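Local atomic coordinates of carbohydrate binding family 6 (Clostridium thermocellum, PDB entry 5A8C), a protein that probably hydrolyses terminal alpha-L-arabinofuranosyl linkages in plant polysaccharides, as a family 43 glycoside hydrolase folded into a five-bladed beta-propeller. Residues W278-N284 against N300-M306; A27-I31 against T320-L324; S75-L79 against E273-N277; D39-Y45 against A103-Y108. All coordinates share one frame; numbering follows the deposited sequence.

How the contacts relate
Contact 2 spans nearly the whole modelled chain: residues 27-31 meet 320-324, and the other three contacts all fall within the loop it closes. Next from the N terminus, contact 4 brings 39-45 beside 103-108, tying the first propeller sheet to the second. Before that loop is complete, 75-79 begins contact 3, whose partner 273-277 comes much later, so contacts 3 and 4 cross; contact 3 joins the first sheet to the last. Contact 1 (278-284 with 300-306) follows both in series and is local to the last sheet. It touches all the others: His283 meets Asp39, Tyr279 packs on Leu79, and Asp304 binds Thr320.

Contact 1: residues W278-N284 against N300-M306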
# COMPACT_ATOMS: atom_id res chain seq x y z
N TRP A 278 3.94 -12.66 11.10
CA TRP A 278 4.01 -11.48 10.25
C TRP A 278 4.17 -11.88 8.80
O TRP A 278 4.78 -12.89 8.48
CB TRP A 278 5.18 -10.60 10.68
CG TRP A 278 4.97 -9.98 12.02
CD1 TRP A 278 5.13 -10.54 13.24
CD2 TRP A 278 4.46 -8.66 12.26
NE1 TRP A 278 4.78 -9.67 14.24
CE2 TRP A 278 4.38 -8.50 13.66
CE3 TRP A 278 4.09 -7.58 11.43
CZ2 TRP A 278 3.96 -7.30 14.23
CZ3 TRP A 278 3.69 -6.39 12.01
CH2 TRP A 278 3.59 -6.26 13.41
N TYR A 279 3.59 -11.07 7.93
CA TYR A 279 3.62 -11.29 6.50
C TYR A 279 3.90 -10.00 5.75
O TYR A 279 3.50 -8.91 6.18
CB TYR A 279 2.26 -11.83 6.01
CG TYR A 279 1.90 -13.14 6.67
CD1 TYR A 279 2.34 -14.34 6.16
CD2 TYR A 279 1.21 -13.16 7.86
CE1 TYR A 279 2.11 -15.53 6.84
CE2 TYR A 279 0.97 -14.33 8.53
CZ TYR A 279 1.42 -15.52 8.04
OH TYR A 279 1.20 -16.69 8.70
N VAL A 280 4.59 -10.14 4.63
CA VAL A 280 4.64 -9.08 3.60
C VAL A 280 3.75 -9.51 2.45
O VAL A 280 3.90 -10.62 1.91
CB VAL A 280 6.07 -8.81 3.14
CG1 VAL A 280 6.12 -7.73 2.10
CG2 VAL A 280 6.94 -8.37 4.29
N VAL A 281 2.79 -8.65 2.10
CA VAL A 281 2.02 -8.79 0.88
C VAL A 281 2.66 -7.87 -0.15
O VAL A 281 3.10 -6.77 0.18
CB VAL A 281 0.53 -8.50 1.12
CG1 VAL A 281 -0.13 -9.60 1.94
CG2 VAL A 281 0.21 -7.16 1.65
N TYR A 282 2.71 -8.32 -1.40
CA TYR A 282 3.42 -7.58 -2.45
C TYR A 282 2.86 -7.97 -3.77
O TYR A 282 1.78 -8.63 -3.84
CB TYR A 282 4.94 -7.77 -2.31
CG TYR A 282 5.41 -9.19 -2.43
CD1 TYR A 282 5.39 -10.05 -1.33
CD2 TYR A 282 5.93 -9.66 -3.62
CE1 TYR A 282 5.85 -11.37 -1.43
CE2 TYR A 282 6.40 -10.96 -3.71
CZ TYR A 282 6.40 -11.78 -2.61
OH TYR A 282 6.92 -13.05 -2.75
N HIS A 283 3.51 -7.64 -4.86
CA HIS A 283 3.07 -8.10 -6.18
C HIS A 283 4.23 -8.55 -7.03
O HIS A 283 5.40 -8.18 -6.85
CB HIS A 283 2.20 -7.03 -6.94
CG HIS A 283 2.92 -5.78 -7.33
ND1 HIS A 283 2.46 -4.55 -6.96
CD2 HIS A 283 4.02 -5.62 -8.13
CE1 HIS A 283 3.28 -3.68 -7.48
NE2 HIS A 283 4.24 -4.26 -8.18
N ASN A 284 3.89 -9.39 -8.03
CA ASN A 284 4.82 -9.69 -9.10
C ASN A 284 4.01 -9.83 -10.38
O ASN A 284 2.89 -9.31 -10.48
CB ASN A 284 5.75 -10.88 -8.79
CG ASN A 284 5.10 -12.23 -8.80
OD1 ASN A 284 3.89 -12.34 -8.98
ND2 ASN A 284 5.91 -13.25 -8.60
N ASN A 300 0.10 -9.37 -10.20
CA ASN A 300 -0.70 -10.21 -9.29
C ASN A 300 -0.15 -10.12 -7.89
O ASN A 300 1.08 -10.08 -7.66
CB ASN A 300 -0.79 -11.66 -9.77
CG ASN A 300 0.59 -12.30 -9.88
OD1 ASN A 300 1.25 -12.25 -10.91
ND2 ASN A 300 1.03 -12.93 -8.79
N VAL A 301 -1.05 -10.18 -6.92
CA VAL A 301 -0.68 -10.17 -5.51
C VAL A 301 0.09 -11.42 -5.13
O VAL A 301 -0.13 -12.53 -5.63
CB VAL A 301 -1.93 -9.95 -4.65
CG1 VAL A 301 -2.93 -11.10 -4.79
CG2 VAL A 301 -1.63 -9.70 -3.20
N CYS A 302 0.96 -11.28 -4.12
CA CYS A 302 1.78 -12.30 -3.50
C CYS A 302 1.78 -12.12 -1.99
O CYS A 302 1.58 -11.01 -1.51
CB CYS A 302 3.21 -12.27 -4.03
SG CYS A 302 3.45 -12.60 -5.78
N ILE A 303 2.15 -13.17 -1.28
CA ILE A 303 2.30 -13.12 0.17
C ILE A 303 3.43 -14.01 0.59
O ILE A 303 3.54 -15.15 0.10
CB ILE A 303 0.97 -13.44 0.89
CG1 ILE A 303 1.09 -13.21 2.40
CG2 ILE A 303 0.46 -14.85 0.56
CD1 ILE A 303 -0.26 -13.26 3.12
N ASP A 304 4.25 -13.57 1.55
CA ASP A 304 5.28 -14.37 2.17
C ASP A 304 5.43 -14.03 3.63
O ASP A 304 5.10 -12.91 4.04
CB ASP A 304 6.62 -14.32 1.40
CG ASP A 304 6.66 -15.36 0.25
OD1 ASP A 304 6.53 -16.58 0.56
OD2 ASP A 304 6.80 -14.96 -0.94
N GLN A 305 5.94 -14.94 4.40
CA GLN A 305 6.21 -14.68 5.80
C GLN A 305 7.40 -13.74 6.02
O GLN A 305 8.38 -13.75 5.26
CB GLN A 305 6.42 -16.00 6.57
CG GLN A 305 6.23 -15.85 8.08
CD GLN A 305 6.03 -17.16 8.86
OE1 GLN A 305 5.99 -18.25 8.32
NE2 GLN A 305 5.87 -17.02 10.16
N MET A 306 7.32 -12.96 7.10
CA MET A 306 8.35 -12.01 7.49
C MET A 306 8.75 -12.35 8.93
O MET A 306 7.88 -12.65 9.75
CB MET A 306 7.77 -10.60 7.41
CG MET A 306 8.81 -9.47 7.54
SD MET A 306 8.08 -7.86 7.79
CE MET A 306 7.94 -7.83 9.56
O HOH W 1 6.28 -14.32 11.25
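Tyr282 and Cys302 are a hydrogen-bonded pair in an antiparallel beta ladder that joins middle strand 277-284 to edge strand 300-306 in the last sheet of the five-bladed propeller. The pairs Val280-Asp304, Tyr282-Cys302 and Asn284-Asn300 each exchange two N-H...O bonds, which satisfies both backbone groups of all six residues. Tyr282 CG sits between its backbone N and carbonyl carbon (chi1 61°), a torsion that folds the ring over the neighbouring strand. There Cys302 CB lies 3.5 Å from the centroid of the Tyr282 ring, only 16° off its normal, a CH-pi contact. Beyond the ring, Tyr282 OH donates to Asp304 OD2 at 2.6 Å, meeting that oxygen nearly along its C-O axis; the other oxygen, OD1, is bonded to Thr320 OG1. The two asparagines are held mainly from outside the ladder: Asn284 ND2 donates to Pro260 O and bonds Tyr29 OH, while Asn300 OD1 accepts from Val287 N. Between them runs a weak, bent bond, Asn300 ND2 to Asn284 OD1 (2.9 Å, 126° at the hydrogen). Both ring nitrogens of buried His283 are also engaged, ND1 with Asp39 N and NE2 with Asn266 O. At the far end a water accepts from Trp278 N and Gln305 NE2 and donates to Met306 O at 2.8 Å.

Contact 2: residues A27-I31 against T320-L324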
# COMPACT_ATOMS: atom_id res chain seq x y z
N ALA A 27 -0.70 -24.75 0.12
CA ALA A 27 -1.17 -23.44 -0.31
C ALA A 27 -0.80 -23.21 -1.73
O ALA A 27 0.16 -23.77 -2.25
CB ALA A 27 -0.61 -22.39 0.61
N ASP A 28 -1.49 -22.29 -2.36
CA ASP A 28 -1.32 -22.10 -3.78
C ASP A 28 -0.34 -21.00 -4.09
O ASP A 28 -0.15 -20.05 -3.30
CB ASP A 28 -2.65 -21.66 -4.36
CG ASP A 28 -3.72 -22.67 -4.17
OD1 ASP A 28 -3.44 -23.85 -3.96
OD2 ASP A 28 -4.91 -22.32 -4.16
N TYR A 29 0.26 -21.06 -5.27
CA TYR A 29 1.00 -19.96 -5.84
C TYR A 29 0.78 -19.96 -7.35
O TYR A 29 1.08 -20.97 -8.00
CB TYR A 29 2.47 -20.12 -5.55
CG TYR A 29 3.30 -19.04 -6.23
CD1 TYR A 29 3.43 -17.78 -5.70
CD2 TYR A 29 3.99 -19.28 -7.40
CE1 TYR A 29 4.18 -16.80 -6.31
CE2 TYR A 29 4.76 -18.32 -8.00
CZ TYR A 29 4.87 -17.07 -7.45
OH TYR A 29 5.65 -16.11 -8.00
N PRO A 30 0.32 -18.87 -7.93
CA PRO A 30 -0.10 -17.62 -7.28
C PRO A 30 -1.41 -17.80 -6.50
O PRO A 30 -2.19 -18.72 -6.76
CB PRO A 30 -0.25 -16.67 -8.44
CG PRO A 30 -0.54 -17.53 -9.59
CD PRO A 30 0.19 -18.79 -9.38
N ILE A 31 -1.65 -16.92 -5.53
CA ILE A 31 -2.83 -17.05 -4.70
C ILE A 31 -4.12 -16.63 -5.38
O ILE A 31 -5.20 -17.11 -5.00
CB ILE A 31 -2.69 -16.33 -3.32
CG1 ILE A 31 -2.59 -14.80 -3.45
CG2 ILE A 31 -1.53 -16.90 -2.53
CD1 ILE A 31 -2.63 -14.09 -2.12
N THR A 320 8.70 -17.04 -2.10
CA THR A 320 8.47 -18.43 -2.37
C THR A 320 7.56 -18.60 -3.57
O THR A 320 6.74 -17.74 -3.90
CB THR A 320 7.84 -19.19 -1.16
OG1 THR A 320 6.53 -18.70 -0.91
CG2 THR A 320 8.70 -19.15 0.09
N VAL A 321 7.67 -19.74 -4.21
CA VAL A 321 6.92 -20.00 -5.45
C VAL A 321 6.18 -21.35 -5.38
O VAL A 321 5.70 -21.83 -6.40
CB VAL A 321 7.83 -19.91 -6.70
CG1 VAL A 321 8.41 -18.49 -6.78
CG2 VAL A 321 8.92 -20.96 -6.70
N ASP A 322 6.03 -21.93 -4.18
CA ASP A 322 5.28 -23.16 -4.04
C ASP A 322 4.25 -23.06 -2.90
O ASP A 322 3.81 -24.09 -2.35
CB ASP A 322 6.25 -24.36 -3.87
CG ASP A 322 7.10 -24.61 -5.12
OD1 ASP A 322 6.51 -25.04 -6.16
OD2 ASP A 322 8.35 -24.40 -5.07
N GLY A 323 3.83 -21.85 -2.59
CA GLY A 323 2.80 -21.63 -1.57
C GLY A 323 3.38 -21.37 -0.21
O GLY A 323 4.51 -21.81 0.09
N LEU A 324 2.63 -20.69 0.65
CA LEU A 324 3.09 -20.53 2.05
C LEU A 324 3.34 -21.91 2.67
O LEU A 324 2.64 -22.89 2.40
CB LEU A 324 2.04 -19.86 2.91
CG LEU A 324 1.90 -18.34 2.68
CD1 LEU A 324 0.69 -17.83 3.42
CD2 LEU A 324 3.15 -17.53 3.08
O HOH W 2 2.64 -24.62 0.18
O HOH W 3 0.36 -19.27 -0.69
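Ala27 and Gly323 bring two irregular backbones together, their CA atoms 4.5 Å apart, and neither segment forms a helix or strand here. Gly323 has a positive phi (94°), which suits glycine, and at this point Ala27 O comes close enough to touch it, in a C-H...O contact of 3.5 Å between Gly323 CA and Ala27 O. No direct hydrogen bond crosses the contact; water does that work. One water donates to Asp28 O and accepts from Leu324 N at 3.0 Å, while a second donates to Asp322 O and Leu324 O and takes a weak bond from Ala27 N.

Tyr29 supplies most of the side-chain contact. Its CG is turned opposite the backbone N (chi1 175°), which lays the ring across Val321. Over one face stands Val321 CA, 3.7 Å from the centroid of the Tyr29 ring in a CH-pi contact, and Thr320 O lies toward the rim of the same face. The side chains of Tyr29 and Val321 run alongside each other, with CE2 of the tyrosine 3.7 Å from CB of the valine. The hydroxyls of Tyr29 and Thr320 both reach into the last sheet. Between the two ends of the chain, then, waters supply the polar links, while the Tyr29 ring covers the Val321 backbone through CH-pi and apolar contacts.

Contact 3: residues S75-L79 against E273-N277; sequences STDDL and EYKGN
Tyr274 has CG opposite its backbone N (chi1 178°), which aims the ring at residues 75-79 and sets its OH 3.4 Å from Asp77 CA. Lys275 starts differently, with CG opposite its own carbonyl carbon (chi1 -66°), and then runs fully extended. Its CG passes over the centre of one face of the Tyr274 ring, and the chain ends with NZ beside the phenol. There Lys275 NZ donates two weak bonds, to Asp77 O (2.9 Å) across the contact and to Tyr274 OH (3.2 Å) within its own segment. The phenol is further tied to Gly47 O, so its position does not depend on the lysine alone. Lysine and Asp77 meet through the backbone carbonyl; the charged groups themselves are not in contact.

Leu79 approaches the ring at its edge, near the plane, with CG 4.1 Å from Tyr274 CE2, and the leucine and tyrosine side chains run antiparallel, each passing the other's flank. The chain just before the leucine is bent in an ST turn: Thr76 OG1 accepts from Asp78 N at 3.1 Å, nearly straight at 169°, with a weaker bond from Leu79 N. The same hydroxyl is also bonded to Asn81 O.

On the other side, Tyr274 to Asn277 form a type I' turn, with Asn277 N donating to Tyr274 O at 3.2 Å and Tyr274 N returning a bond to Asn277 O. Lys275 and Gly276, both at positive phi, make it the two-residue loop of a beta hairpin, here placed where the first and last blades of the propeller adjoin.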
# COMPACT_ATOMS: atom_id res chain seq x y z
N SER A 75 -9.93 -12.28 0.57
CA SER A 75 -9.68 -12.56 1.98
C SER A 75 -9.56 -14.03 2.23
O SER A 75 -9.96 -14.89 1.45
CB SER A 75 -10.78 -12.00 2.90
OG SER A 75 -11.97 -12.78 2.84
N THR A 76 -9.05 -14.33 3.43
CA THR A 76 -8.89 -15.71 3.87
C THR A 76 -9.04 -15.80 5.38
O THR A 76 -8.74 -14.87 6.10
CB THR A 76 -7.50 -16.23 3.48
OG1 THR A 76 -7.44 -17.66 3.68
CG2 THR A 76 -6.36 -15.56 4.23
N ASP A 77 -9.45 -16.99 5.84
CA ASP A 77 -9.35 -17.33 7.26
C ASP A 77 -8.36 -18.41 7.55
O ASP A 77 -8.25 -18.82 8.70
CB ASP A 77 -10.69 -17.65 7.93
CG ASP A 77 -11.25 -18.96 7.56
OD1 ASP A 77 -10.64 -19.64 6.73
OD2 ASP A 77 -12.29 -19.31 8.18
N ASP A 78 -7.64 -18.87 6.55
CA ASP A 78 -6.77 -20.02 6.71
C ASP A 78 -5.48 -19.96 5.94
O ASP A 78 -4.67 -20.89 6.02
CB ASP A 78 -7.50 -21.37 6.42
CG ASP A 78 -7.91 -21.54 4.99
OD1 ASP A 78 -7.67 -20.65 4.15
OD2 ASP A 78 -8.47 -22.60 4.68
N LEU A 79 -5.25 -18.86 5.18
CA LEU A 79 -4.10 -18.74 4.35
C LEU A 79 -3.98 -19.86 3.28
O LEU A 79 -2.87 -20.10 2.79
CB LEU A 79 -2.80 -18.60 5.18
CG LEU A 79 -2.70 -17.33 6.06
CD1 LEU A 79 -1.60 -17.48 7.10
CD2 LEU A 79 -2.49 -16.07 5.26
N GLU A 273 0.45 -8.24 10.62
CA GLU A 273 0.48 -9.36 11.58
C GLU A 273 -0.87 -10.07 11.52
O GLU A 273 -1.94 -9.43 11.51
CB GLU A 273 0.72 -8.84 12.98
CG GLU A 273 1.01 -9.96 13.97
CD GLU A 273 1.20 -9.52 15.39
OE1 GLU A 273 0.93 -8.35 15.73
OE2 GLU A 273 1.62 -10.40 16.19
N TYR A 274 -0.84 -11.40 11.46
CA TYR A 274 -2.08 -12.19 11.40
C TYR A 274 -1.85 -13.47 12.17
O TYR A 274 -0.92 -14.23 11.86
CB TYR A 274 -2.46 -12.48 9.94
CG TYR A 274 -3.71 -13.34 9.76
CD1 TYR A 274 -4.94 -12.97 10.35
CD2 TYR A 274 -3.67 -14.53 9.06
CE1 TYR A 274 -6.08 -13.69 10.15
CE2 TYR A 274 -4.83 -15.24 8.84
CZ TYR A 274 -6.02 -14.85 9.43
OH TYR A 274 -7.14 -15.63 9.20
N LYS A 275 -2.64 -13.66 13.23
CA LYS A 275 -2.57 -14.87 14.06
C LYS A 275 -1.15 -15.11 14.57
O LYS A 275 -0.67 -16.24 14.58
CB LYS A 275 -3.16 -16.06 13.33
CG LYS A 275 -4.67 -15.89 13.09
CD LYS A 275 -5.30 -17.02 12.31
CE LYS A 275 -6.82 -16.89 12.26
NZ LYS A 275 -7.46 -17.97 11.40
N GLY A 276 -0.53 -14.05 15.04
CA GLY A 276 0.74 -14.14 15.71
C GLY A 276 1.96 -14.26 14.83
O GLY A 276 3.07 -14.37 15.36
N ASN A 277 1.79 -14.27 13.50
CA ASN A 277 2.88 -14.29 12.54
C ASN A 277 2.81 -13.00 11.70
O ASN A 277 1.78 -12.37 11.63
CB ASN A 277 2.77 -15.50 11.64
CG ASN A 277 2.88 -16.79 12.39
OD1 ASN A 277 1.93 -17.59 12.45
ND2 ASN A 277 3.98 -16.97 13.04

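Contact 4: residues D39-Y45 against A103-Y108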
# COMPACT_ATOMS: atom_id res chain seq x y z
N ASP A 39 -0.07 -3.59 -5.69
CA ASP A 39 -0.01 -2.56 -4.61
C ASP A 39 -0.86 -2.90 -3.40
O ASP A 39 -1.67 -2.10 -2.92
CB ASP A 39 -0.44 -1.18 -5.15
CG ASP A 39 0.20 -0.82 -6.45
OD1 ASP A 39 1.40 -1.09 -6.65
OD2 ASP A 39 -0.54 -0.16 -7.28
N PRO A 40 -0.73 -4.13 -2.88
CA PRO A 40 -1.63 -4.56 -1.81
C PRO A 40 -1.51 -3.79 -0.51
O PRO A 40 -0.39 -3.36 -0.13
CB PRO A 40 -1.24 -6.01 -1.62
CG PRO A 40 0.21 -6.07 -2.00
CD PRO A 40 0.29 -5.15 -3.19
N ALA A 41 -2.61 -3.76 0.22
CA ALA A 41 -2.66 -3.37 1.62
C ALA A 41 -3.56 -4.37 2.33
O ALA A 41 -4.47 -4.93 1.73
CB ALA A 41 -3.16 -1.94 1.78
N ALA A 42 -3.36 -4.58 3.61
CA ALA A 42 -4.06 -5.65 4.33
C ALA A 42 -4.54 -5.23 5.68
O ALA A 42 -3.92 -4.43 6.37
CB ALA A 42 -3.17 -6.88 4.46
N VAL A 43 -5.66 -5.82 6.12
CA VAL A 43 -6.18 -5.63 7.46
C VAL A 43 -6.76 -6.93 7.96
O VAL A 43 -7.29 -7.73 7.17
CB VAL A 43 -7.21 -4.47 7.54
CG1 VAL A 43 -8.56 -4.87 6.98
CG2 VAL A 43 -7.37 -3.93 8.94
N VAL A 44 -6.72 -7.12 9.26
CA VAL A 44 -7.34 -8.28 9.91
C VAL A 44 -8.65 -7.84 10.55
O VAL A 44 -8.71 -6.80 11.24
CB VAL A 44 -6.38 -8.87 10.97
CG1 VAL A 44 -7.03 -10.01 11.71
CG2 VAL A 44 -5.11 -9.32 10.28
N TYR A 45 -9.70 -8.61 10.32
CA TYR A 45 -11.01 -8.30 10.87
C TYR A 45 -11.75 -9.61 11.06
O TYR A 45 -11.88 -10.40 10.12
CB TYR A 45 -11.80 -7.36 9.95
CG TYR A 45 -13.24 -7.18 10.29
CD1 TYR A 45 -13.63 -6.47 11.41
CD2 TYR A 45 -14.23 -7.74 9.51
CE1 TYR A 45 -14.97 -6.30 11.70
CE2 TYR A 45 -15.56 -7.57 9.79
CZ TYR A 45 -15.93 -6.87 10.89
OH TYR A 45 -17.26 -6.68 11.14
N ALA A 103 -3.33 2.19 -5.42
CA ALA A 103 -2.52 1.85 -4.25
C ALA A 103 -3.24 2.11 -2.93
O ALA A 103 -2.94 3.07 -2.21
CB ALA A 103 -1.15 2.53 -4.29
N PRO A 104 -4.22 1.27 -2.61
CA PRO A 104 -5.04 1.52 -1.43
C PRO A 104 -4.27 1.40 -0.12
O PRO A 104 -3.30 0.66 0.02
CB PRO A 104 -6.12 0.41 -1.54
CG PRO A 104 -5.43 -0.70 -2.27
CD PRO A 104 -4.55 0.01 -3.27
N SER A 105 -4.80 2.08 0.91
CA SER A 105 -4.39 1.88 2.30
C SER A 105 -5.66 1.64 3.09
O SER A 105 -6.61 2.39 2.97
CB SER A 105 -3.68 3.11 2.82
OG SER A 105 -3.29 2.99 4.17
N ILE A 106 -5.70 0.55 3.88
CA ILE A 106 -6.90 0.17 4.63
C ILE A 106 -6.63 0.31 6.14
O ILE A 106 -5.58 -0.15 6.63
CB ILE A 106 -7.31 -1.28 4.27
CG1 ILE A 106 -8.62 -1.68 4.95
CG2 ILE A 106 -6.21 -2.30 4.50
CD1 ILE A 106 -9.84 -0.97 4.49
N VAL A 107 -7.62 0.82 6.84
CA VAL A 107 -7.59 0.92 8.31
C VAL A 107 -8.98 0.54 8.81
O VAL A 107 -9.99 0.99 8.28
CB VAL A 107 -7.23 2.35 8.77
CG1 VAL A 107 -7.22 2.43 10.28
CG2 VAL A 107 -5.89 2.76 8.22
N TYR A 108 -9.00 -0.25 9.90
CA TYR A 108 -10.22 -0.55 10.66
C TYR A 108 -10.20 0.30 11.94
O TYR A 108 -9.29 0.16 12.74
CB TYR A 108 -10.28 -2.04 10.96
CG TYR A 108 -11.42 -2.49 11.84
CD1 TYR A 108 -12.75 -2.25 11.49
CD2 TYR A 108 -11.20 -3.20 13.02
CE1 TYR A 108 -13.81 -2.69 12.27
CE2 TYR A 108 -12.26 -3.63 13.80
CZ TYR A 108 -13.56 -3.37 13.43
OH TYR A 108 -14.57 -3.81 14.26
O HOH W 4 -1.08 0.24 -1.45
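Tyr45 turns its ring edge to the face of Tyr108 in a T-shaped pair, with centroids 5.0 Å apart and planes at 64°. Its CD1 sits above that face, offset toward the rim, while Tyr108 OH lies in the plane of the Tyr45 ring, 3.6 Å from CE1. Phe113 completes the aromatic group, stacking on Tyr108 and meeting Tyr45 edge-to-face, and Tyr108 OH is bonded to Asn111 OD1.

Next along the strands, Val43 lies roughly perpendicular to Ile106. With its CG1 trans to the backbone N (chi1 -176°), Ile106 reaches the valine, Ile106 CG1 lying 3.8 Å from Val43 CG1, while Ile106 CG2 touches the main chain at Ala42 C, 3.6 Å away. The packing is tightest at Ala41, whose CB is 3.1 Å from Pro104 O.

These strand segments run almost parallel, at 9°, with their axes 6.0 Å apart at closest, yet no hydrogen bond joins them. Ala41 and Val43 pair with strand 48-56, and Ser105 and Val107 with 112-118, so two propeller blades meet here by side-chain packing. At the N-terminal ends a water bridges the two segments, donating to Asp39 O at 2.8 Å and to Pro104 O at 2.7 Å. Asp39 CB rests on Ala103, and its OD2 is bonded to Ser54 OG and to a bound Tris molecule. The chemistry thus changes along the seam, from aromatic and aliphatic packing at one end to a hydrated polar end, where the bound Tris, probably from the crystallisation liquor, may mark a pocket.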